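Local atomic coordinates of spermidine N1-acetyltransferase (Vibrio cholerae O1 biovar El Tor, PDB entry 6DAU), a protein that transfers an acetyl group from acetyl-coenzyme A to polyamines such as spermidine, as a member of the GNAT family of N-acetyltransferases. Residues N104-T112 against Y162-N170. The protein carries 2 engineered substitutions. Numbering follows the deposited sequence.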
loop_
_atom_site.group_PDB
_atom_site.type_symbol
_atom_site.label_atom_id
_atom_site.label_comp_id
_atom_site.label_asym_id
_atom_site.label_seq_id
_atom_site.Cartn_x
_atom_site.Cartn_y
_atom_site.Cartn_z
ATOM N N ASN C 104 -39.556 8.423 -22.287
ATOM C CA ASN C 104 -39.155 9.109 -23.528
ATOM C C ASN C 104 -37.858 9.908 -23.384
ATOM O O ASN C 104 -37.039 9.887 -24.281
ATOM C CB ASN C 104 -40.301 9.937 -24.132
ATOM C CG ASN C 104 -41.393 9.036 -24.750
ATOM O OD1 ASN C 104 -41.132 7.950 -25.290
ATOM N ND2 ASN C 104 -42.643 9.469 -24.634
ATOM N N ARG C 105 -37.664 10.587 -22.257
ATOM C CA ARG C 105 -36.378 11.246 -21.954
ATOM C C ARG C 105 -35.202 10.275 -21.938
ATOM O O ARG C 105 -34.146 10.592 -22.497
ATOM C CB ARG C 105 -36.409 11.984 -20.632
ATOM C CG ARG C 105 -37.366 13.162 -20.626
ATOM C CD ARG C 105 -36.886 14.314 -21.489
ATOM N NE ARG C 105 -38.003 14.981 -22.145
ATOM C CZ ARG C 105 -38.820 15.837 -21.539
ATOM N NH1 ARG C 105 -39.815 16.401 -22.245
ATOM N NH2 ARG C 105 -38.636 16.220 -20.269
ATOM N N ALA C 106 -35.405 9.105 -21.333
ATOM C CA ALA C 106 -34.345 8.091 -21.236
ATOM C C ALA C 106 -33.966 7.593 -22.618
ATOM O O ALA C 106 -32.767 7.455 -22.939
ATOM C CB ALA C 106 -34.796 6.927 -20.393
ATOM N N LEU C 107 -34.993 7.358 -23.442
ATOM C CA LEU C 107 -34.779 6.888 -24.798
ATOM C C LEU C 107 -34.100 7.939 -25.633
ATOM O O LEU C 107 -33.186 7.641 -26.415
ATOM C CB LEU C 107 -36.095 6.433 -25.433
ATOM C CG LEU C 107 -36.728 5.196 -24.769
ATOM C CD1 LEU C 107 -37.963 4.774 -25.527
ATOM C CD2 LEU C 107 -35.769 4.012 -24.653
ATOM N N ASP C 108 -34.531 9.183 -25.448
ATOM C CA ASP C 108 -33.929 10.301 -26.130
ATOM C C ASP C 108 -32.418 10.390 -25.856
ATOM O O ASP C 108 -31.607 10.536 -26.790
ATOM C CB ASP C 108 -34.576 11.601 -25.742
ATOM C CG ASP C 108 -35.700 11.997 -26.668
ATOM O OD1 ASP C 108 -35.447 12.175 -27.869
ATOM O OD2 ASP C 108 -36.831 12.125 -26.192
ATOM N N TYR C 109 -32.052 10.317 -24.582
ATOM C CA TYR C 109 -30.673 10.401 -24.237
ATOM C C TYR C 109 -29.906 9.170 -24.794
ATOM O O TYR C 109 -28.848 9.333 -25.406
ATOM C CB TYR C 109 -30.542 10.536 -22.726
ATOM C CG TYR C 109 -29.135 10.357 -22.237
ATOM C CD1 TYR C 109 -28.226 11.425 -22.186
ATOM C CD2 TYR C 109 -28.732 9.111 -21.782
ATOM C CE1 TYR C 109 -26.932 11.248 -21.690
ATOM C CE2 TYR C 109 -27.451 8.909 -21.278
ATOM C CZ TYR C 109 -26.566 9.974 -21.248
ATOM O OH TYR C 109 -25.322 9.700 -20.770
ATOM N N SER C 110 -30.473 7.976 -24.618
ATOM C CA SER C 110 -29.859 6.738 -25.107
ATOM C C SER C 110 -29.574 6.767 -26.599
ATOM O O SER C 110 -28.490 6.336 -27.044
ATOM C CB SER C 110 -30.737 5.533 -24.781
ATOM O OG SER C 110 -30.940 5.483 -23.395
ATOM N N PHE C 111 -30.542 7.295 -27.362
ATOM C CA PHE C 111 -30.505 7.156 -28.818
ATOM C C PHE C 111 -30.008 8.367 -29.568
ATOM O O PHE C 111 -29.578 8.234 -30.710
ATOM C CB PHE C 111 -31.887 6.758 -29.350
ATOM C CG PHE C 111 -32.310 5.365 -28.966
ATOM C CD1 PHE C 111 -31.393 4.303 -28.967
ATOM C CD2 PHE C 111 -33.644 5.107 -28.607
ATOM C CE1 PHE C 111 -31.807 3.014 -28.650
ATOM C CE2 PHE C 111 -34.049 3.814 -28.284
ATOM C CZ PHE C 111 -33.139 2.765 -28.327
ATOM N N THR C 112 -30.059 9.551 -28.960
ATOM C CA THR C 112 -29.631 10.766 -29.678
ATOM C C THR C 112 -28.295 11.273 -29.167
ATOM O O THR C 112 -27.658 12.063 -29.858
ATOM C CB THR C 112 -30.662 11.945 -29.625
ATOM O OG1 THR C 112 -30.772 12.436 -28.279
ATOM C CG2 THR C 112 -32.030 11.512 -30.106
ATOM N N TYR C 162 -37.859 -4.649 -25.674
ATOM C CA TYR C 162 -36.781 -3.892 -26.292
ATOM C C TYR C 162 -37.363 -2.859 -27.250
ATOM O O TYR C 162 -38.515 -2.970 -27.697
ATOM C CB TYR C 162 -35.849 -4.818 -27.056
ATOM C CG TYR C 162 -36.386 -5.211 -28.433
ATOM C CD1 TYR C 162 -37.336 -6.238 -28.580
ATOM C CD2 TYR C 162 -35.985 -4.513 -29.581
ATOM C CE1 TYR C 162 -37.856 -6.564 -29.850
ATOM C CE2 TYR C 162 -36.499 -4.844 -30.843
ATOM C CZ TYR C 162 -37.414 -5.864 -30.972
ATOM O OH TYR C 162 -37.869 -6.131 -32.248
ATOM N N ILE C 163 -36.495 -1.966 -27.673
ATOM C CA ILE C 163 -36.783 -0.975 -28.663
ATOM C C ILE C 163 -35.458 -0.620 -29.302
ATOM O O ILE C 163 -34.478 -0.499 -28.622
ATOM C CB ILE C 163 -37.440 0.266 -28.091
ATOM C CG1 ILE C 163 -37.898 1.154 -29.231
ATOM C CG2 ILE C 163 -36.471 1.019 -27.230
ATOM C CD1 ILE C 163 -38.874 2.221 -28.831
ATOM N N LEU C 164 -35.432 -0.477 -30.616
ATOM C CA LEU C 164 -34.215 -0.145 -31.329
ATOM C C LEU C 164 -34.104 1.310 -31.650
ATOM O O LEU C 164 -35.069 2.005 -31.716
ATOM C CB LEU C 164 -34.101 -0.950 -32.605
ATOM C CG LEU C 164 -34.134 -2.449 -32.415
ATOM C CD1 LEU C 164 -34.228 -3.167 -33.735
ATOM C CD2 LEU C 164 -32.926 -2.915 -31.642
ATOM N N GLN C 165 -32.894 1.761 -31.849
ATOM C CA GLN C 165 -32.645 3.141 -32.150
ATOM C C GLN C 165 -33.404 3.641 -33.368
ATOM O O GLN C 165 -33.979 4.700 -33.342
ATOM C CB GLN C 165 -31.155 3.338 -32.355
ATOM C CG GLN C 165 -30.706 4.766 -32.474
ATOM C CD GLN C 165 -29.260 4.867 -32.833
ATOM O OE1 GLN C 165 -28.730 4.013 -33.494
ATOM N NE2 GLN C 165 -28.620 5.902 -32.385
ATOM N N SER C 166 -33.399 2.870 -34.436
ATOM C CA SER C 166 -34.069 3.278 -35.647
ATOM C C SER C 166 -35.537 3.471 -35.399
ATOM O O SER C 166 -36.088 4.488 -35.714
ATOM C CB SER C 166 -33.860 2.255 -36.733
ATOM O OG SER C 166 -33.907 0.961 -36.197
ATOM N N LYS C 167 -36.168 2.502 -34.779
ATOM C CA LYS C 167 -37.573 2.625 -34.515
ATOM C C LYS C 167 -37.936 3.777 -33.620
ATOM O O LYS C 167 -38.973 4.363 -33.811
ATOM C CB LYS C 167 -38.145 1.359 -33.940
ATOM C CG LYS C 167 -39.608 1.526 -33.609
ATOM C CD LYS C 167 -40.183 0.328 -32.892
ATOM C CE LYS C 167 -41.456 0.703 -32.174
ATOM N NZ LYS C 167 -42.484 -0.349 -32.366
ATOM N N TYR C 168 -37.113 4.120 -32.641
ATOM C CA TYR C 168 -37.457 5.237 -31.782
ATOM C C TYR C 168 -37.215 6.541 -32.489
ATOM O O TYR C 168 -37.886 7.512 -32.226
ATOM C CB TYR C 168 -36.722 5.219 -30.446
ATOM C CG TYR C 168 -36.821 6.523 -29.686
ATOM C CD1 TYR C 168 -37.784 6.725 -28.722
ATOM C CD2 TYR C 168 -35.958 7.547 -29.944
ATOM C CE1 TYR C 168 -37.875 7.914 -28.032
ATOM C CE2 TYR C 168 -36.037 8.738 -29.263
ATOM C CZ TYR C 168 -36.999 8.922 -28.307
ATOM O OH TYR C 168 -37.062 10.131 -27.644
ATOM N N LEU C 169 -36.289 6.561 -33.432
ATOM C CA LEU C 169 -35.998 7.773 -34.177
ATOM C C LEU C 169 -36.828 7.943 -35.451
ATOM O O LEU C 169 -36.437 8.702 -36.334
ATOM C CB LEU C 169 -34.540 7.812 -34.568
ATOM C CG LEU C 169 -33.545 7.929 -33.444
ATOM C CD1 LEU C 169 -32.213 8.392 -33.979
ATOM C CD2 LEU C 169 -34.083 8.904 -32.431
ATOM N N ASN C 170 -37.936 7.215 -35.559
ATOM C CA ASN C 170 -38.847 7.285 -36.686
ATOM C C ASN C 170 -40.196 7.662 -36.123
ATOM O O ASN C 170 -40.897 8.470 -36.690
ATOM C CB ASN C 170 -38.950 5.940 -37.370
ATOM C CG ASN C 170 -37.744 5.629 -38.217
ATOM O OD1 ASN C 170 -36.812 6.417 -38.299
ATOM N ND2 ASN C 170 -37.745 4.462 -38.822
#
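Phe111, near the end of helix 98-112, drives its ring into the corner where strand 154-164 turns into the short helix 165-168. Gln165 CA sits over one face of this ring, a CH-pi contact 3.6 Å from the Phe111 centroid and close to the ring normal. Ile163 CG2 meets the ring edge in its plane, 3.8 Å from Phe111 CE2. Tyr168 CB packs obliquely at 3.6 Å from Phe111 CD2, and the two ring planes are inclined by 42°.

A second CH-pi contact covers a face of the Tyr168 ring, where Leu107 CB sits 3.9 Å from the centroid. With CG anti to the backbone N (chi1 167°), Tyr168 reaches across to the long helix and enters it as a knob in the hole formed by Asn104, Leu107, Asp108 and Phe111. Leu107 CD2 also meets Ile163 CG2 tip to tip.

In this GNAT fold, helix 98-112 packs against the central mixed sheet, with Phe111 also touching Ile119 on the neighbouring strand 118-124; helix 165-168, directly following strand 154-164, packs against the C-terminal half of helix 98-112.

A hydrogen bond runs from Gln165 NE2 to Phe111 O at 3.0 Å, nearly straight at 164°. It uses a lone pair in the carbonyl plane, and the acceptor lies in the plane of the Gln165 amide. NE2 also bonds Asn115 OD1, which helps fix the amide's rotation, while Phe150 of a second subunit packs on Gln165.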